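Local coordinates for LP1413 - SCCmec type IV-encoded DNA binding protein (Staphylococcus aureus, PDB 6BTC) that binds single-stranded DNA and is encoded by mobile staphylococcal cassette chromosome elements, at residues A[17-22]-A[51-56]; A[25-30]-A[66-71]. All coordinates share one frame; numbering follows the deposited sequence.

Interaction 1 (A[17-22]-A[51-56])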
loop_
_atom_site.group_PDB
_atom_site.type_symbol
_atom_site.label_atom_id
_atom_site.label_comp_id
_atom_site.label_asym_id
_atom_site.label_seq_id
_atom_site.Cartn_x
_atom_site.Cartn_y
_atom_site.Cartn_z
ATOM N N ALA A 17 5.040 1.335 -5.080
ATOM C CA ALA A 17 4.994 1.645 -6.503
ATOM C C ALA A 17 3.622 1.324 -7.083
ATOM O O ALA A 17 3.027 2.140 -7.794
ATOM C CB ALA A 17 6.088 0.866 -7.228
ATOM N N LYS A 18 3.087 0.149 -6.752
ATOM C CA LYS A 18 1.785 -0.246 -7.274
ATOM C C LYS A 18 0.679 0.706 -6.810
ATOM O O LYS A 18 -0.273 0.953 -7.556
ATOM C CB LYS A 18 1.482 -1.686 -6.854
ATOM C CG LYS A 18 0.363 -2.366 -7.628
ATOM C CD LYS A 18 0.752 -2.685 -9.079
ATOM C CE LYS A 18 -0.435 -3.312 -9.843
ATOM N NZ LYS A 18 -0.159 -3.568 -11.295
ATOM N N SER A 19 0.774 1.250 -5.595
ATOM C CA SER A 19 -0.242 2.203 -5.154
ATOM C C SER A 19 -0.187 3.484 -5.983
ATOM O O SER A 19 -1.225 4.008 -6.395
ATOM C CB SER A 19 -0.067 2.516 -3.670
ATOM O OG SER A 19 1.106 3.298 -3.489
ATOM N N PHE A 20 1.013 3.986 -6.271
ATOM C CA PHE A 20 1.119 5.204 -7.070
ATOM C C PHE A 20 0.628 4.995 -8.496
ATOM O O PHE A 20 0.156 5.946 -9.126
ATOM C CB PHE A 20 2.562 5.703 -7.108
ATOM C CG PHE A 20 2.968 6.530 -5.913
ATOM C CD1 PHE A 20 2.681 7.886 -5.854
ATOM C CD2 PHE A 20 3.668 5.956 -4.863
ATOM C CE1 PHE A 20 3.075 8.654 -4.761
ATOM C CE2 PHE A 20 4.062 6.718 -3.768
ATOM C CZ PHE A 20 3.768 8.067 -3.722
ATOM N N GLN A 21 0.736 3.774 -9.022
ATOM C CA GLN A 21 0.292 3.474 -10.377
ATOM C C GLN A 21 -1.218 3.374 -10.495
ATOM O O GLN A 21 -1.739 3.372 -11.610
ATOM C CB GLN A 21 0.906 2.160 -10.864
ATOM C CG GLN A 21 2.369 2.255 -11.158
ATOM C CD GLN A 21 2.953 0.944 -11.663
ATOM O OE1 GLN A 21 2.239 0.084 -12.190
ATOM N NE2 GLN A 21 4.259 0.785 -11.498
ATOM N N GLN A 22 -1.924 3.267 -9.390
ATOM C CA GLN A 22 -3.373 3.288 -9.443
ATOM C C GLN A 22 -3.845 4.518 -10.213
ATOM O O GLN A 22 -3.291 5.612 -10.031
ATOM C CB GLN A 22 -3.954 3.300 -8.030
ATOM C CG GLN A 22 -3.745 1.997 -7.301
ATOM C CD GLN A 22 -4.492 0.849 -7.958
ATOM O OE1 GLN A 22 -5.724 0.891 -8.113
ATOM N NE2 GLN A 22 -3.750 -0.176 -8.362
ATOM N N ARG A 51 1.110 -3.421 7.621
ATOM C CA ARG A 51 1.059 -2.402 8.661
ATOM C C ARG A 51 2.021 -1.260 8.359
ATOM O O ARG A 51 1.679 -0.088 8.552
ATOM C CB ARG A 51 1.349 -3.031 10.023
ATOM C CG ARG A 51 0.187 -3.877 10.573
ATOM C CD ARG A 51 0.460 -4.405 11.991
ATOM N NE ARG A 51 1.171 -5.687 12.000
ATOM C CZ ARG A 51 0.597 -6.883 12.156
ATOM N NH1 ARG A 51 -0.717 -6.999 12.328
ATOM N NH2 ARG A 51 1.348 -7.977 12.141
ATOM N N ARG A 52 3.217 -1.564 7.858
ATOM C CA ARG A 52 4.106 -0.478 7.463
ATOM C C ARG A 52 3.484 0.355 6.344
ATOM O O ARG A 52 3.763 1.557 6.229
ATOM C CB ARG A 52 5.465 -1.030 7.038
ATOM C CG ARG A 52 6.460 0.057 6.645
ATOM C CD ARG A 52 7.727 -0.496 6.032
ATOM N NE ARG A 52 8.601 0.595 5.630
ATOM C CZ ARG A 52 9.741 0.444 4.970
ATOM N NH1 ARG A 52 10.163 -0.771 4.634
ATOM N NH2 ARG A 52 10.468 1.511 4.654
ATOM N N PHE A 53 2.635 -0.262 5.519
ATOM C CA PHE A 53 1.974 0.452 4.433
ATOM C C PHE A 53 0.835 1.307 4.962
ATOM O O PHE A 53 0.707 2.475 4.591
ATOM C CB PHE A 53 1.447 -0.539 3.395
ATOM C CG PHE A 53 0.590 0.088 2.336
ATOM C CD1 PHE A 53 1.152 0.839 1.321
ATOM C CD2 PHE A 53 -0.780 -0.093 2.351
ATOM C CE1 PHE A 53 0.362 1.400 0.342
ATOM C CE2 PHE A 53 -1.573 0.470 1.383
ATOM C CZ PHE A 53 -0.998 1.216 0.376
ATOM N N ALA A 54 0.020 0.736 5.841
ATOM C CA ALA A 54 -1.116 1.450 6.395
ATOM C C ALA A 54 -0.693 2.718 7.130
ATOM O O ALA A 54 -1.466 3.681 7.186
ATOM C CB ALA A 54 -1.887 0.528 7.332
ATOM N N TYR A 55 0.522 2.746 7.688
ATOM C CA TYR A 55 0.978 3.906 8.440
ATOM C C TYR A 55 1.770 4.869 7.570
ATOM O O TYR A 55 1.715 6.088 7.788
ATOM C CB TYR A 55 1.787 3.445 9.669
ATOM C CG TYR A 55 0.868 3.014 10.808
ATOM C CD1 TYR A 55 0.238 1.780 10.791
ATOM C CD2 TYR A 55 0.587 3.869 11.866
ATOM C CE1 TYR A 55 -0.630 1.400 11.798
ATOM C CE2 TYR A 55 -0.285 3.497 12.884
ATOM C CZ TYR A 55 -0.891 2.264 12.842
ATOM O OH TYR A 55 -1.756 1.879 13.850
ATOM N N TRP A 56 2.474 4.354 6.566
ATOM C CA TRP A 56 3.075 5.218 5.559
ATOM C C TRP A 56 2.022 6.099 4.907
ATOM O O TRP A 56 2.207 7.310 4.745
ATOM C CB TRP A 56 3.758 4.361 4.503
ATOM C CG TRP A 56 4.191 5.109 3.308
ATOM C CD1 TRP A 56 5.280 5.916 3.199
ATOM C CD2 TRP A 56 3.550 5.120 2.028
ATOM N NE1 TRP A 56 5.362 6.432 1.930
ATOM C CE2 TRP A 56 4.310 5.955 1.191
ATOM C CE3 TRP A 56 2.410 4.501 1.508
ATOM C CZ2 TRP A 56 3.970 6.182 -0.140
ATOM C CZ3 TRP A 56 2.080 4.727 0.192
ATOM C CH2 TRP A 56 2.849 5.562 -0.615
#

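Interaction 2 (A[25-30]-A[66-71])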
loop_
_atom_site.group_PDB
_atom_site.type_symbol
_atom_site.label_atom_id
_atom_site.label_comp_id
_atom_site.label_asym_id
_atom_site.label_seq_id
_atom_site.Cartn_x
_atom_site.Cartn_y
_atom_site.Cartn_z
ATOM N N GLY A 25 -8.981 8.335 -8.935
ATOM C CA GLY A 25 -10.314 7.897 -8.613
ATOM C C GLY A 25 -10.451 6.445 -8.211
ATOM O O GLY A 25 -11.422 6.100 -7.532
ATOM N N SER A 26 -9.533 5.574 -8.608
ATOM C CA SER A 26 -9.700 4.159 -8.290
ATOM C C SER A 26 -9.586 3.914 -6.789
ATOM O O SER A 26 -8.810 4.567 -6.086
ATOM C CB SER A 26 -8.656 3.314 -9.020
ATOM O OG SER A 26 -7.355 3.709 -8.678
ATOM N N THR A 27 -10.382 2.968 -6.299
ATOM C CA THR A 27 -10.293 2.499 -4.923
ATOM C C THR A 27 -9.551 1.169 -4.860
ATOM O O THR A 27 -9.557 0.392 -5.812
ATOM C CB THR A 27 -11.679 2.342 -4.291
ATOM O OG1 THR A 27 -12.384 1.247 -4.891
ATOM C CG2 THR A 27 -12.490 3.612 -4.447
ATOM N N PHE A 28 -8.897 0.917 -3.727
ATOM C CA PHE A 28 -8.119 -0.303 -3.563
ATOM C C PHE A 28 -7.846 -0.551 -2.083
ATOM O O PHE A 28 -7.893 0.367 -1.255
ATOM C CB PHE A 28 -6.803 -0.228 -4.335
ATOM C CG PHE A 28 -5.879 0.856 -3.849
ATOM C CD1 PHE A 28 -6.001 2.147 -4.328
ATOM C CD2 PHE A 28 -4.896 0.583 -2.912
ATOM C CE1 PHE A 28 -5.162 3.154 -3.890
ATOM C CE2 PHE A 28 -4.055 1.584 -2.462
ATOM C CZ PHE A 28 -4.186 2.871 -2.951
ATOM N N THR A 29 -7.572 -1.815 -1.771
ATOM C CA THR A 29 -7.088 -2.254 -0.467
ATOM C C THR A 29 -5.664 -2.783 -0.580
ATOM O O THR A 29 -5.145 -3.056 -1.670
ATOM C CB THR A 29 -7.960 -3.361 0.121
ATOM O OG1 THR A 29 -7.738 -4.574 -0.614
ATOM C CG2 THR A 29 -9.422 -2.990 0.076
ATOM N N TYR A 30 -5.034 -2.943 0.583
ATOM C CA TYR A 30 -3.695 -3.519 0.620
ATOM C C TYR A 30 -3.684 -4.924 0.022
ATOM O O TYR A 30 -2.775 -5.275 -0.741
ATOM C CB TYR A 30 -3.177 -3.553 2.057
ATOM C CG TYR A 30 -1.933 -4.389 2.206
ATOM C CD1 TYR A 30 -0.721 -3.938 1.714
ATOM C CD2 TYR A 30 -1.975 -5.638 2.815
ATOM C CE1 TYR A 30 0.422 -4.689 1.835
ATOM C CE2 TYR A 30 -0.834 -6.405 2.943
ATOM C CZ TYR A 30 0.359 -5.926 2.450
ATOM O OH TYR A 30 1.500 -6.671 2.563
ATOM N N LYS A 66 -6.315 8.895 -0.091
ATOM C CA LYS A 66 -7.089 9.123 1.111
ATOM C C LYS A 66 -7.895 7.872 1.419
ATOM O O LYS A 66 -8.078 6.996 0.569
ATOM C CB LYS A 66 -8.005 10.341 0.964
ATOM C CG LYS A 66 -9.163 10.148 0.021
ATOM C CD LYS A 66 -9.882 11.470 -0.236
ATOM C CE LYS A 66 -11.048 11.309 -1.214
ATOM N NZ LYS A 66 -11.680 12.632 -1.549
ATOM N N ILE A 67 -8.377 7.806 2.652
ATOM C CA ILE A 67 -9.216 6.710 3.114
ATOM C C ILE A 67 -10.664 7.087 2.859
ATOM O O ILE A 67 -11.086 8.205 3.180
ATOM C CB ILE A 67 -8.973 6.435 4.610
ATOM C CG1 ILE A 67 -7.509 6.073 4.852
ATOM C CG2 ILE A 67 -9.889 5.332 5.112
ATOM C CD1 ILE A 67 -7.148 5.944 6.322
ATOM N N VAL A 68 -11.437 6.158 2.293
ATOM C CA VAL A 68 -12.813 6.443 1.895
ATOM C C VAL A 68 -13.828 5.543 2.573
ATOM O O VAL A 68 -15.033 5.823 2.486
ATOM C CB VAL A 68 -12.991 6.368 0.360
ATOM C CG1 VAL A 68 -12.229 7.484 -0.305
ATOM C CG2 VAL A 68 -12.536 5.034 -0.185
ATOM N N GLY A 69 -13.398 4.495 3.254
ATOM C CA GLY A 69 -14.316 3.537 3.847
ATOM C C GLY A 69 -13.594 2.233 4.142
ATOM O O GLY A 69 -12.390 2.218 4.382
ATOM N N THR A 70 -14.353 1.148 4.101
ATOM C CA THR A 70 -13.790 -0.176 4.296
ATOM C C THR A 70 -14.355 -1.113 3.241
ATOM O O THR A 70 -15.422 -0.867 2.670
ATOM C CB THR A 70 -14.105 -0.738 5.687
ATOM O OG1 THR A 70 -15.517 -0.932 5.795
ATOM C CG2 THR A 70 -13.642 0.214 6.777
ATOM N N LYS A 71 -13.636 -2.212 3.013
ATOM C CA LYS A 71 -14.047 -3.233 2.056
ATOM C C LYS A 71 -13.531 -4.574 2.547
ATOM O O LYS A 71 -12.316 -4.762 2.655
ATOM C CB LYS A 71 -13.498 -2.922 0.667
ATOM C CG LYS A 71 -14.005 -3.810 -0.445
ATOM C CD LYS A 71 -13.265 -3.488 -1.744
ATOM C CE LYS A 71 -13.804 -4.286 -2.919
ATOM N NZ LYS A 71 -13.079 -3.947 -4.183
HETATM O O HOH W 1 -10.962 -2.171 -5.531
#

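Interaction 1 (A[17-22]-A[51-56])
Ser19 and Phe53 bring the two backbones closest, with CA atoms 10.0 Å apart, where helices 17-21 and 51-56 cross at -46° with axes 12.9 Å from each other. Across so wide a gap large side chains are needed: Phe53 and Trp56, one turn apart, reach over from 51-56, and Phe20 helps from the other helix. Between them the small Ser19 is fitting: its CB meets the edge of the Phe53 ring (CB to CE1, 4.2 Å), while its OG lies obliquely to the Trp56 indole, 4.1 Å from CH2. Trp56 has CG anti to its backbone N (chi1 169°), which sends the far end of the indole across toward Phe20. There Phe20 CE2 comes to the indole edge in its plane, 3.6 Å from Trp56 CH2, with the two ring planes inclined at 64°. Leu63 touches both of these rings, and Phe65 sets its ring edge-to-face with that of Phe20. No hydrogen bond links the segments. Ser19 OG instead bonds the O of Ile16 in its own helix, which satisfies the buried hydroxyl. The attraction across this interface is therefore mainly van der Waals, resting on aromatic carbon, with the serine hydroxyl satisfied locally.

Interaction 2 (A[25-30]-A[66-71])
Thr29 and Lys71 meet with their side chains crossing at about a right angle: the methyl CG2 of Thr29 rests against the base of the lysine, 4.1 Å from Lys71 CB. The rest of the lysine passes by. Its CG is anti to the backbone N (chi1 -172°) and the chain beyond stays extended, so the ammonium is carried well past the methyl to polar partners. A water links Lys71 NZ to the backbone of Thr27; it donates to Thr27 O at 2.9 Å and accepts a weak bond from Lys71 NZ at 3.1 Å. The stronger partner of this ammonium is Glu32, with which it forms a salt bridge.

Threonine suits position 29 because its two branches do different work. As CG2 packs on Lys71, OG1, held between the backbone N and the carbonyl carbon (chi1 72°), accepts a hydrogen bond from the N of Glu32 and so serves as the N-cap of helix 30-34. Glu32 is thus tied to both residues of the pair, through its backbone to one and through its carboxylate to the other.

At the other end of the contact Thr27 and Val68 point their branched side chains at one another, but the methyls only brush, CG2 to CG2 at 4.5 Å. Compact branched side chains suit so light a contact. No direct hydrogen bond joins the segments, since strands 27-28 and 65-71 are the outer members of a three-stranded antiparallel sheet. Strand 74-79 runs between them, pairing Phe28 with Tyr77 on one side and Val68 with Leu76 on the other, so these side chains meet across the central strand, beside the start of helix 30-34.

In the fold
Interactions 1 and 2 have centres 11 Å apart and alternate along the chain: helix 6-21 leads into strand 27-28, and helix 43-59 into strand 65-71, with helix 30-34 between the pairs. This order, with sheet order 1-3-2, is that of a winged helix, in which strands 65-71 and 74-79 form the wing hairpin. Interaction 1 joins two helices near the centre of the chain, whereas interaction 2 is a light contact between the outer strands, across the central one. They also touch directly, Phe28 packing on Ser19, Gln22 and Phe53, and Tyr30 on Phe53. Helices and sheet are thus continuous through one core. In winged-helix relatives the helix corresponding to 43-59 commonly reads DNA; here that role is only an inference.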